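Local coordinates for uncharacterized protein AF_1796 (Archaeoglobus fulgidus, PDB 1VIM) that is of unknown function but belongs to the SIS family, PHI subfamily, and may bind a carbohydrate derivative and act as a sugar-phosphate isomerase, at residues 64-69 with 76-81; 38-43 with 167-172. All blocks are in the same frame, centred on the assembly; numbering follows the deposited sequence.

Contact 1. Residues 64-69 with 76-81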
ATOM      1  N   ALA A  64       1.184  11.513   3.253  1.00  7.10           N
ATOM      2  CA  ALA A  64       0.269  12.589   3.615  1.00  8.23           C
ATOM      3  C   ALA A  64       0.662  13.889   2.934  1.00  7.63           C
ATOM      4  O   ALA A  64      -0.213  14.619   2.428  1.00  8.82           O
ATOM      5  CB  ALA A  64       0.247  12.786   5.109  1.00  8.95           C
ATOM      6  N   PHE A  65       1.965  14.178   2.892  1.00  7.76           N
ATOM      7  CA  PHE A  65       2.448  15.378   2.246  1.00  7.61           C
ATOM      8  C   PHE A  65       2.225  15.311   0.740  1.00  8.20           C
ATOM      9  O   PHE A  65       1.761  16.305   0.119  1.00  7.88           O
ATOM     10  CB  PHE A  65       3.912  15.548   2.596  1.00  8.80           C
ATOM     11  CG  PHE A  65       4.559  16.782   1.993  1.00  8.01           C
ATOM     12  CD1 PHE A  65       4.002  18.037   2.152  1.00 10.19           C
ATOM     13  CD2 PHE A  65       5.764  16.659   1.329  1.00 10.32           C
ATOM     14  CE1 PHE A  65       4.636  19.160   1.622  1.00 10.26           C
ATOM     15  CE2 PHE A  65       6.413  17.807   0.791  1.00 10.24           C
ATOM     16  CZ  PHE A  65       5.819  19.045   0.949  1.00 10.25           C
ATOM     17  N   ALA A  66       2.540  14.167   0.131  1.00  7.61           N
ATOM     18  CA  ALA A  66       2.349  14.043  -1.331  1.00  7.83           C
ATOM     19  C   ALA A  66       0.872  14.268  -1.710  1.00  7.72           C
ATOM     20  O   ALA A  66       0.548  14.928  -2.706  1.00  8.05           O
ATOM     21  CB  ALA A  66       2.827  12.685  -1.833  1.00  7.99           C
ATOM     22  N   MET A  67      -0.044  13.732  -0.905  1.00  7.75           N
ATOM     23  CA  MET A  67      -1.449  13.887  -1.199  1.00  8.21           C
ATOM     24  C   MET A  67      -1.813  15.386  -1.195  1.00  7.47           C
ATOM     25  O   MET A  67      -2.498  15.873  -2.079  1.00  8.86           O
ATOM     26  CB  MET A  67      -2.289  13.124  -0.182  1.00  8.96           C
ATOM     27  CG  MET A  67      -3.791  13.231  -0.476  1.00 10.44           C
ATOM     28  SD  MET A  67      -4.854  12.500   0.734  1.00 12.95           S
ATOM     29  CE  MET A  67      -4.651  10.729   0.396  1.00 12.96           C
ATOM     30  N   ARG A  68      -1.322  16.135  -0.208  1.00  9.31           N
ATOM     31  CA  ARG A  68      -1.581  17.574  -0.173  1.00  9.60           C
ATOM     32  C   ARG A  68      -0.935  18.312  -1.334  1.00  9.19           C
ATOM     33  O   ARG A  68      -1.540  19.262  -1.878  1.00  9.97           O
ATOM     34  CB  ARG A  68      -1.071  18.171   1.128  1.00 11.47           C
ATOM     35  CG  ARG A  68      -2.064  18.105   2.196  1.00 14.20           C
ATOM     36  CD  ARG A  68      -3.257  19.130   2.051  1.00 12.42           C
ATOM     37  NE  ARG A  68      -4.010  18.917   3.253  1.00 13.22           N
ATOM     38  CZ  ARG A  68      -4.931  18.004   3.403  1.00 13.83           C
ATOM     39  NH1 ARG A  68      -5.365  17.304   2.348  1.00 12.87           N
ATOM     40  NH2 ARG A  68      -5.456  17.802   4.608  1.00 14.94           N
ATOM     41  N   LEU A  69       0.281  17.943  -1.722  1.00  8.89           N
ATOM     42  CA  LEU A  69       0.879  18.576  -2.905  1.00  8.61           C
ATOM     43  C   LEU A  69       0.001  18.327  -4.124  1.00  8.93           C
ATOM     44  O   LEU A  69      -0.143  19.212  -4.970  1.00  9.54           O
ATOM     45  CB  LEU A  69       2.318  18.080  -3.151  1.00  8.15           C
ATOM     46  CG  LEU A  69       3.387  18.532  -2.149  1.00  9.61           C
ATOM     47  CD1 LEU A  69       4.694  17.872  -2.517  1.00 12.31           C
ATOM     48  CD2 LEU A  69       3.514  20.056  -2.087  1.00 12.70           C
ATOM     49  N   VAL A  76       2.995  15.050  -8.616  1.00  8.61           N
ATOM     50  CA  VAL A  76       3.689  14.456  -7.477  1.00  7.76           C
ATOM     51  C   VAL A  76       3.476  12.948  -7.457  1.00  7.05           C
ATOM     52  O   VAL A  76       2.432  12.447  -7.849  1.00  8.57           O
ATOM     53  CB  VAL A  76       3.254  15.127  -6.142  1.00  8.67           C
ATOM     54  CG1 VAL A  76       1.764  15.054  -5.944  1.00  9.68           C
ATOM     55  CG2 VAL A  76       4.013  14.590  -4.938  1.00  9.29           C
ATOM     56  N   TYR A  77       4.479  12.242  -6.942  1.00  7.41           N
ATOM     57  CA  TYR A  77       4.448  10.773  -6.849  1.00  7.74           C
ATOM     58  C   TYR A  77       5.105  10.336  -5.574  1.00  7.72           C
ATOM     59  O   TYR A  77       5.960  11.024  -5.024  1.00  8.19           O
ATOM     60  CB  TYR A  77       5.222  10.140  -8.006  1.00  8.98           C
ATOM     61  CG  TYR A  77       4.809  10.651  -9.345  1.00  9.45           C
ATOM     62  CD1 TYR A  77       3.632  10.224  -9.940  1.00 10.99           C
ATOM     63  CD2 TYR A  77       5.625  11.580 -10.024  1.00 11.90           C
ATOM     64  CE1 TYR A  77       3.278  10.765 -11.251  1.00 13.65           C
ATOM     65  CE2 TYR A  77       5.284  12.080 -11.255  1.00 13.97           C
ATOM     66  CZ  TYR A  77       4.143  11.693 -11.831  1.00 13.20           C
ATOM     67  OH  TYR A  77       3.958  12.249 -13.098  1.00 16.88           O
ATOM     68  N   VAL A  78       4.743   9.122  -5.169  1.00  7.23           N
ATOM     69  CA  VAL A  78       5.408   8.446  -4.050  1.00  7.00           C
ATOM     70  C   VAL A  78       6.320   7.358  -4.616  1.00  7.58           C
ATOM     71  O   VAL A  78       5.875   6.488  -5.393  1.00  7.69           O
ATOM     72  CB  VAL A  78       4.364   7.777  -3.153  1.00  7.44           C
ATOM     73  CG1 VAL A  78       5.042   7.058  -1.966  1.00  7.32           C
ATOM     74  CG2 VAL A  78       3.379   8.794  -2.643  1.00  8.30           C
ATOM     75  N   VAL A  79       7.590   7.369  -4.215  1.00  7.07           N
ATOM     76  CA  VAL A  79       8.534   6.363  -4.709  1.00  8.28           C
ATOM     77  C   VAL A  79       8.039   4.967  -4.383  1.00  8.55           C
ATOM     78  O   VAL A  79       7.585   4.707  -3.267  1.00  9.66           O
ATOM     79  CB  VAL A  79       9.968   6.576  -4.140  1.00  7.89           C
ATOM     80  CG1 VAL A  79      10.902   5.423  -4.554  1.00  8.86           C
ATOM     81  CG2 VAL A  79      10.525   7.910  -4.592  1.00  9.17           C
ATOM     82  N   GLY A  80       8.095   4.090  -5.383  1.00  8.26           N
ATOM     83  CA  GLY A  80       7.680   2.700  -5.209  1.00  9.42           C
ATOM     84  C   GLY A  80       6.219   2.396  -5.475  1.00  9.03           C
ATOM     85  O   GLY A  80       5.855   1.221  -5.569  1.00 11.54           O
ATOM     86  N   GLU A  81       5.402   3.426  -5.627  1.00  8.34           N
ATOM     87  CA  GLU A  81       3.983   3.224  -5.842  1.00  8.11           C
ATOM     88  C   GLU A  81       3.616   2.986  -7.304  1.00  7.69           C
ATOM     89  O   GLU A  81       4.406   3.193  -8.235  1.00  7.89           O
ATOM     90  CB  GLU A  81       3.164   4.352  -5.174  1.00  8.94           C
ATOM     91  CG  GLU A  81       3.247   4.319  -3.658  1.00 10.50           C
ATOM     92  CD  GLU A  81       2.583   3.130  -3.046  1.00 15.61           C
ATOM     93  OE1 GLU A  81       1.745   2.465  -3.724  1.00 17.32           O
ATOM     94  OE2 GLU A  81       2.935   2.871  -1.880  1.00 20.04           O
TER

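Contact 2. Residues 38-43 with 167-172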
ATOM      1  N   GLY A  38      12.086  28.750   2.431  1.00 13.62           N
ATOM      2  CA  GLY A  38      11.981  29.359   1.116  1.00 13.81           C
ATOM      3  C   GLY A  38      12.671  28.562   0.017  1.00 13.41           C
ATOM      4  O   GLY A  38      12.136  28.445  -1.103  1.00 14.50           O
ATOM      5  N   GLU A  39      13.864  28.026   0.313  1.00 13.81           N
ATOM      6  CA  GLU A  39      14.630  27.228  -0.663  1.00 14.54           C
ATOM      7  C   GLU A  39      13.875  25.941  -1.006  1.00 13.66           C
ATOM      8  O   GLU A  39      13.842  25.502  -2.164  1.00 13.45           O
ATOM      9  CB  GLU A  39      16.028  26.882  -0.131  1.00 16.06           C
ATOM     10  CG  GLU A  39      16.954  28.084  -0.012  1.00 20.68           C
ATOM     11  CD  GLU A  39      18.154  27.807   0.873  1.00 28.67           C
ATOM     12  OE1 GLU A  39      18.330  26.645   1.321  1.00 32.15           O
ATOM     13  OE2 GLU A  39      18.930  28.764   1.125  1.00 32.62           O
ATOM     14  N   MET A  40      13.282  25.323   0.011  1.00 12.81           N
ATOM     15  CA  MET A  40      12.474  24.116  -0.215  1.00 12.00           C
ATOM     16  C   MET A  40      11.266  24.405  -1.103  1.00 12.65           C
ATOM     17  O   MET A  40      10.998  23.673  -2.062  1.00 12.97           O
ATOM     18  CB  MET A  40      12.032  23.501   1.123  1.00 12.21           C
ATOM     19  CG  MET A  40      11.123  22.289   0.970  1.00 11.44           C
ATOM     20  SD  MET A  40      10.874  21.477   2.559  1.00 12.29           S
ATOM     21  CE  MET A  40       9.876  20.051   2.053  1.00 11.69           C
ATOM     22  N   ILE A  41      10.544  25.490  -0.802  1.00 12.15           N
ATOM     23  CA  ILE A  41       9.416  25.892  -1.651  1.00 13.69           C
ATOM     24  C   ILE A  41       9.870  26.148  -3.085  1.00 13.36           C
ATOM     25  O   ILE A  41       9.231  25.709  -4.038  1.00 13.32           O
ATOM     26  CB  ILE A  41       8.701  27.137  -1.077  1.00 13.35           C
ATOM     27  CG1 ILE A  41       7.986  26.733   0.208  1.00 14.29           C
ATOM     28  CG2 ILE A  41       7.667  27.709  -2.078  1.00 15.72           C
ATOM     29  CD1 ILE A  41       7.415  27.908   0.999  1.00 16.74           C
ATOM     30  N   LYS A  42      10.988  26.864  -3.242  1.00 14.72           N
ATOM     31  CA  LYS A  42      11.517  27.147  -4.565  1.00 15.71           C
ATOM     32  C   LYS A  42      11.807  25.869  -5.375  1.00 14.74           C
ATOM     33  O   LYS A  42      11.446  25.792  -6.561  1.00 14.80           O
ATOM     34  CB  LYS A  42      12.779  28.012  -4.469  1.00 16.40           C
ATOM     35  CG  LYS A  42      13.390  28.364  -5.815  1.00 20.55           C
ATOM     36  N   LEU A  43      12.432  24.862  -4.746  1.00 14.46           N
ATOM     37  CA  LEU A  43      12.697  23.604  -5.462  1.00 13.67           C
ATOM     38  C   LEU A  43      11.409  22.861  -5.808  1.00 13.25           C
ATOM     39  O   LEU A  43      11.274  22.303  -6.908  1.00 14.22           O
ATOM     40  CB  LEU A  43      13.638  22.676  -4.689  1.00 15.50           C
ATOM     41  CG  LEU A  43      15.109  23.064  -4.547  1.00 15.71           C
ATOM     42  CD1 LEU A  43      15.903  21.861  -4.066  1.00 15.77           C
ATOM     43  CD2 LEU A  43      15.669  23.545  -5.872  1.00 16.32           C
ATOM     44  N   MET A 167       5.461  16.049  10.478  1.00  9.02           N
ATOM     45  CA  MET A 167       4.111  16.127   9.949  1.00  9.88           C
ATOM     46  C   MET A 167       3.560  17.532  10.120  1.00  9.61           C
ATOM     47  O   MET A 167       2.986  18.113   9.174  1.00 10.39           O
ATOM     48  CB  MET A 167       3.193  15.113  10.646  1.00 11.90           C
ATOM     49  CG  MET A 167       1.822  14.985   9.959  1.00 15.18           C
ATOM     50  SD  MET A 167       1.804  14.368   8.191  1.00 20.52           S
ATOM     51  CE  MET A 167       1.868  15.915   7.121  1.00 17.32           C
ATOM     52  N   ILE A 168       3.733  18.100  11.307  1.00  9.34           N
ATOM     53  CA  ILE A 168       3.196  19.430  11.579  1.00 10.20           C
ATOM     54  C   ILE A 168       3.903  20.471  10.704  1.00 10.02           C
ATOM     55  O   ILE A 168       3.260  21.355  10.116  1.00  9.89           O
ATOM     56  CB  ILE A 168       3.372  19.748  13.081  1.00 10.78           C
ATOM     57  CG1 ILE A 168       2.370  18.933  13.894  1.00 13.78           C
ATOM     58  CG2 ILE A 168       3.162  21.244  13.338  1.00 12.24           C
ATOM     59  CD1 ILE A 168       2.717  18.827  15.371  1.00 17.75           C
ATOM     60  N   PHE A 169       5.230  20.359  10.579  1.00  8.65           N
ATOM     61  CA  PHE A 169       5.976  21.213   9.676  1.00  9.23           C
ATOM     62  C   PHE A 169       5.462  21.146   8.238  1.00  9.19           C
ATOM     63  O   PHE A 169       5.297  22.177   7.571  1.00  9.67           O
ATOM     64  CB  PHE A 169       7.479  20.899   9.694  1.00  9.64           C
ATOM     65  CG  PHE A 169       8.203  21.528   8.557  1.00 10.70           C
ATOM     66  CD1 PHE A 169       8.371  22.914   8.509  1.00 11.97           C
ATOM     67  CD2 PHE A 169       8.611  20.756   7.480  1.00 11.72           C
ATOM     68  CE1 PHE A 169       8.987  23.485   7.407  1.00 13.54           C
ATOM     69  CE2 PHE A 169       9.243  21.323   6.397  1.00 12.86           C
ATOM     70  CZ  PHE A 169       9.421  22.687   6.354  1.00 14.75           C
ATOM     71  N   LEU A 170       5.259  19.932   7.724  1.00  8.83           N
ATOM     72  CA  LEU A 170       4.825  19.793   6.315  1.00  8.78           C
ATOM     73  C   LEU A 170       3.423  20.382   6.113  1.00  8.93           C
ATOM     74  O   LEU A 170       3.144  20.976   5.061  1.00  9.18           O
ATOM     75  CB  LEU A 170       4.925  18.337   5.874  1.00  8.41           C
ATOM     76  CG  LEU A 170       6.395  17.891   5.775  1.00  8.71           C
ATOM     77  CD1 LEU A 170       6.513  16.365   5.640  1.00  9.88           C
ATOM     78  CD2 LEU A 170       7.113  18.570   4.635  1.00 11.11           C
ATOM     79  N   ASP A 171       2.548  20.244   7.113  1.00  8.53           N
ATOM     80  CA  ASP A 171       1.235  20.889   7.016  1.00  9.70           C
ATOM     81  C   ASP A 171       1.364  22.417   7.111  1.00  9.95           C
ATOM     82  O   ASP A 171       0.633  23.151   6.424  1.00 10.37           O
ATOM     83  CB  ASP A 171       0.278  20.410   8.095  1.00 11.24           C
ATOM     84  CG  ASP A 171      -0.265  19.052   7.833  1.00 14.23           C
ATOM     85  OD1 ASP A 171      -0.471  18.671   6.666  1.00 13.99           O
ATOM     86  OD2 ASP A 171      -0.542  18.306   8.792  1.00 18.94           O
ATOM     87  N   ALA A 172       2.332  22.904   7.879  1.00 10.89           N
ATOM     88  CA  ALA A 172       2.614  24.347   7.924  1.00  9.95           C
ATOM     89  C   ALA A 172       3.122  24.852   6.576  1.00 10.31           C
ATOM     90  O   ALA A 172       2.763  25.966   6.124  1.00 12.10           O
ATOM     91  CB  ALA A 172       3.616  24.671   9.018  1.00 11.30           C
TER

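Contact 1. Residues 64-69 with 76-81
V76 meets A66 and L69 where the helix of a beta-alpha-beta unit (strand 50-53, helix 56-71, strand 76-78) lies against its second strand, in the parallel sheet of the SIS fold. The two methyls of V76 divide the work. CG2 is directed at the helix side chains, 3.8 Å from A66 CB and 4.1 Å from L69 CD1, while CG1 rests on the helix backbone, 3.5 Å from A66 O. With chi1 at 56°, CG1 sits between the backbone N and the carbonyl carbon of V76 while CG2 is anti to N, and both branches thereby reach the helix. The L69 side chain runs across V76 at roughly a right angle. Replacing V76 by an alanine removes both methyls and would probably open a gap beside A66 and leave L69 CD1 without its neighbour on this strand.

The axes of helical segment 64-69 and strand 76-78 run nearly antiparallel, at 160°, and approach to 8.0 Å, as expected of the helix in a beta-alpha-beta crossover, which carries the chain back between two parallel strands. The neighbouring strand 50-53 extends the contact: A66 and V78 both touch V52, and L69 touches I50. Elsewhere on the helix, F65 packs on L173 of helix 160-181, and one face of its ring carries L69 CD1. Past the strand the chain makes a type II turn from V78 to E81, with G80 at backbone angles suited to glycine, and T82 of the third subunit packs on A66 and V78. Between those last two residues, V78 CG2 stands 4.0 Å from A66 CB.

Contact 2. Residues 38-43 with 167-172
Two helices on one side of the sheet, 34-46 and 160-181, meet here, and between residues 38-43 and 167-172 the contact is carried from the first helix by M40, which reaches across to F169 and L170. The nearest CA atoms, those of M40 and L170, are 10.9 Å apart, so the side chains span the interval. M40 is fully extended: CG is anti to the backbone N (chi1 177°), and the next two torsions are also close to 180°, which carries the sulfur and the terminal methyl to the other helix.

The sulfur makes a Met-aromatic contact of the edge type. M40 SD is 4.2 Å from F169 CE2 and 5.3 Å from the ring centroid, 87° off the ring normal, which puts it almost in the ring plane, beside the rim and not over a face. Such a position would bring the sulfur towards the slightly positive ring hydrogens. M40 and F169 pass alongside each other, pointing in opposite directions. One bond further on, M40 CE meets L170 CD2 at 4.1 Å, and here the two chains cross roughly at right angles.

Within the layered alpha-beta-alpha SIS fold the same side chains also reach the sheet: M40 lies on V120 and V122 of strand 118-123, and M40 and F169 both touch M138 of strand 136-139. L170 packs in addition on I61 of helix 56-71. Other residues of segment 167-172 meet the second subunit, where D171 OD1 forms a salt bridge with R57 NH2 of that neighbouring chain and A172 packs on its F17.

How the contacts relate
From the N terminus, the chain first enters contact 2 at residues 38-43, on helix 34-46, and then passes through strand 50-53 into helix 56-71. Contact 1 closes a short loop there, bringing residues 76-81 back against 64-69. The remaining strands follow before residues 167-172, on helix 160-181, return to helix 34-46 and close contact 2, so contact 1 is nested inside the much longer loop. The centres are about 14 Å apart, and the contacts touch directly: A64 CB lies 3.8 Å from M167 SD, and F65 CD1 lies 3.8 Å from L170 CB. Helix 160-181 thus packs against helices of both contacts, and each contact also reaches the second subunit.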